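Side-chain contact in taurine:2-oxoglutarate aminotransferase (Bifidobacterium kashiwanohense PV20-2, PDB 6JIX), which probably transfers the amino group of taurine to 2-oxoglutarate, using pyridoxal 5'-phosphate as cofactor, as a class-III aminotransferase: residues A[30-35]-A[42-47]. Numbering follows the deposited sequence.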
loop_
_atom_site.group_PDB
_atom_site.type_symbol
_atom_site.label_atom_id
_atom_site.label_comp_id
_atom_site.label_asym_id
_atom_site.label_seq_id
_atom_site.Cartn_x
_atom_site.Cartn_y
_atom_site.Cartn_z
ATOM N N VAL A 30 10.302 -20.594 -12.341
ATOM C CA VAL A 30 9.009 -20.173 -11.795
ATOM C C VAL A 30 7.865 -20.938 -12.465
ATOM O O VAL A 30 7.879 -21.188 -13.677
ATOM C CB VAL A 30 8.817 -18.651 -11.952
ATOM C CG1 VAL A 30 8.939 -18.266 -13.405
ATOM C CG2 VAL A 30 7.487 -18.230 -11.372
ATOM N N LYS A 31 6.863 -21.293 -11.658
ATOM C CA LYS A 31 5.661 -21.947 -12.163
ATOM C C LYS A 31 4.699 -20.895 -12.711
ATOM O O LYS A 31 4.309 -19.982 -11.973
ATOM C CB LYS A 31 5.000 -22.758 -11.053
ATOM C CG LYS A 31 4.200 -23.970 -11.551
ATOM C CD LYS A 31 3.801 -24.935 -10.428
ATOM C CE LYS A 31 4.948 -25.209 -9.457
ATOM N NZ LYS A 31 5.942 -26.200 -9.964
ATOM N N PRO A 32 4.302 -20.971 -13.998
ATOM C CA PRO A 32 3.320 -20.013 -14.532
ATOM C C PRO A 32 1.882 -20.478 -14.328
ATOM O O PRO A 32 1.553 -21.628 -14.636
ATOM C CB PRO A 32 3.694 -19.938 -16.015
ATOM C CG PRO A 32 4.173 -21.321 -16.320
ATOM C CD PRO A 32 4.788 -21.884 -15.048
ATOM N N ILE A 33 1.035 -19.615 -13.764
ATOM C CA ILE A 33 -0.346 -19.947 -13.441
ATOM C C ILE A 33 -1.259 -19.262 -14.446
ATOM O O ILE A 33 -1.158 -18.047 -14.673
ATOM C CB ILE A 33 -0.700 -19.555 -11.999
ATOM C CG1 ILE A 33 0.116 -20.405 -11.030
ATOM C CG2 ILE A 33 -2.170 -19.770 -11.730
ATOM C CD1 ILE A 33 -0.191 -21.878 -11.089
ATOM N N LYS A 34 -2.149 -20.054 -15.049
ATOM C CA LYS A 34 -2.985 -19.641 -16.171
ATOM C C LYS A 34 -4.398 -19.273 -15.751
ATOM O O LYS A 34 -5.012 -18.398 -16.379
ATOM C CB LYS A 34 -3.022 -20.765 -17.221
ATOM C CG LYS A 34 -4.159 -20.725 -18.242
ATOM C CD LYS A 34 -3.834 -21.648 -19.416
ATOM C CE LYS A 34 -4.632 -21.307 -20.662
ATOM N NZ LYS A 34 -5.861 -22.163 -20.708
ATOM N N LYS A 35 -4.912 -19.907 -14.694
ATOM C CA LYS A 35 -6.310 -19.781 -14.318
ATOM C C LYS A 35 -6.464 -20.223 -12.867
ATOM O O LYS A 35 -5.688 -21.042 -12.368
ATOM C CB LYS A 35 -7.199 -20.605 -15.267
ATOM C CG LYS A 35 -8.618 -20.900 -14.775
ATOM C CD LYS A 35 -9.632 -19.897 -15.321
ATOM C CE LYS A 35 -10.782 -19.656 -14.338
ATOM N NZ LYS A 35 -11.768 -18.632 -14.808
ATOM N N TRP A 42 -4.334 -23.564 -11.838
ATOM C CA TRP A 42 -3.738 -24.437 -12.842
ATOM C C TRP A 42 -2.527 -23.782 -13.478
ATOM O O TRP A 42 -2.565 -22.596 -13.826
ATOM C CB TRP A 42 -4.761 -24.783 -13.939
ATOM C CG TRP A 42 -5.891 -25.663 -13.459
ATOM C CD1 TRP A 42 -5.984 -27.026 -13.571
ATOM C CD2 TRP A 42 -7.080 -25.237 -12.785
ATOM N NE1 TRP A 42 -7.149 -27.466 -13.003
ATOM C CE2 TRP A 42 -7.843 -26.391 -12.516
ATOM C CE3 TRP A 42 -7.577 -23.989 -12.388
ATOM C CZ2 TRP A 42 -9.078 -26.333 -11.865
ATOM C CZ3 TRP A 42 -8.804 -23.939 -11.741
ATOM C CH2 TRP A 42 -9.536 -25.102 -11.483
ATOM N N ASP A 43 -1.474 -24.573 -13.693
ATOM C CA ASP A 43 -0.355 -24.093 -14.494
ATOM C C ASP A 43 -0.692 -24.288 -15.974
ATOM O O ASP A 43 -1.744 -24.822 -16.326
ATOM C CB ASP A 43 0.950 -24.798 -14.094
ATOM C CG ASP A 43 0.894 -26.324 -14.270
ATOM O OD1 ASP A 43 0.267 -26.784 -15.258
ATOM O OD2 ASP A 43 1.482 -27.060 -13.426
ATOM N N TYR A 44 0.207 -23.870 -16.863
ATOM C CA TYR A 44 -0.150 -23.872 -18.273
ATOM C C TYR A 44 -0.146 -25.266 -18.891
ATOM O O TYR A 44 -0.634 -25.422 -20.019
ATOM C CB TYR A 44 0.768 -22.934 -19.051
ATOM C CG TYR A 44 0.357 -21.469 -18.981
ATOM C CD1 TYR A 44 0.724 -20.672 -17.898
ATOM C CD2 TYR A 44 -0.382 -20.878 -19.999
ATOM C CE1 TYR A 44 0.370 -19.322 -17.842
ATOM C CE2 TYR A 44 -0.749 -19.536 -19.945
ATOM C CZ TYR A 44 -0.366 -18.760 -18.866
ATOM O OH TYR A 44 -0.722 -17.430 -18.796
ATOM N N ASP A 45 0.398 -26.271 -18.201
ATOM C CA ASP A 45 0.283 -27.669 -18.620
ATOM C C ASP A 45 -1.018 -28.336 -18.164
ATOM O O ASP A 45 -1.250 -29.502 -18.502
ATOM C CB ASP A 45 1.481 -28.489 -18.111
ATOM C CG ASP A 45 2.821 -27.861 -18.470
ATOM O OD1 ASP A 45 2.975 -27.413 -19.626
ATOM O OD2 ASP A 45 3.719 -27.807 -17.598
ATOM N N GLY A 46 -1.849 -27.659 -17.380
ATOM C CA GLY A 46 -3.095 -28.245 -16.963
ATOM C C GLY A 46 -3.066 -28.953 -15.623
ATOM O O GLY A 46 -4.118 -29.450 -15.188
ATOM N N LYS A 47 -1.901 -29.071 -14.972
ATOM C CA LYS A 47 -1.876 -29.677 -13.644
ATOM C C LYS A 47 -2.609 -28.787 -12.647
ATOM O O LYS A 47 -2.476 -27.563 -12.666
ATOM C CB LYS A 47 -0.452 -29.942 -13.153
ATOM C CG LYS A 47 -0.449 -30.975 -12.015
ATOM C CD LYS A 47 0.674 -30.790 -11.015
ATOM C CE LYS A 47 0.641 -31.905 -9.969
ATOM N NZ LYS A 47 1.971 -32.562 -9.820
HETATM O O HOH W 1 -1.681 -16.067 -16.657
#
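Ile33 and Asp43 form an antiparallel non-hydrogen-bonded pair and Lys35 and Trp42 a hydrogen-bonded one, a beta bulge shifting the register between them. Two good backbone bonds join the segments, Lys34 N to Trp42 O, almost straight at 170°, and Trp42 N to Lys35 O, with a weak third from Tyr44 N to Pro32 O. The Tyr44 ring lies against Pro32 and Lys34. CB of Lys34 sits squarely over it, 3.5 Å from the centroid of Tyr44, in a CH-pi contact, and with CG anti to the backbone N (chi1 161°) the lysine chain continues over the CD2 side. Pro32 meets the ring obliquely, its CB 3.6 Å from Tyr44 CD1. A water bridges Tyr44 OH (2.7 Å) and Ile33 O (2.9 Å). An alanine in place of Tyr44 is likely to leave Lys34 CB and Pro32 without their apolar partner and the water one mate short. Asp43 OD1 accepts Lys47 N at 3.2 Å, while OD2 bonds Tyr49 OH on the adjoining strand. The hairpin 33-37/40-43 continues into strand 48-51 of a mixed sheet; Val11 of helix 8-18 touches Pro32 and Tyr44, and the second subunit bonds the backbone of Lys31 and Ile33 and, through its Asn78, Lys34 O.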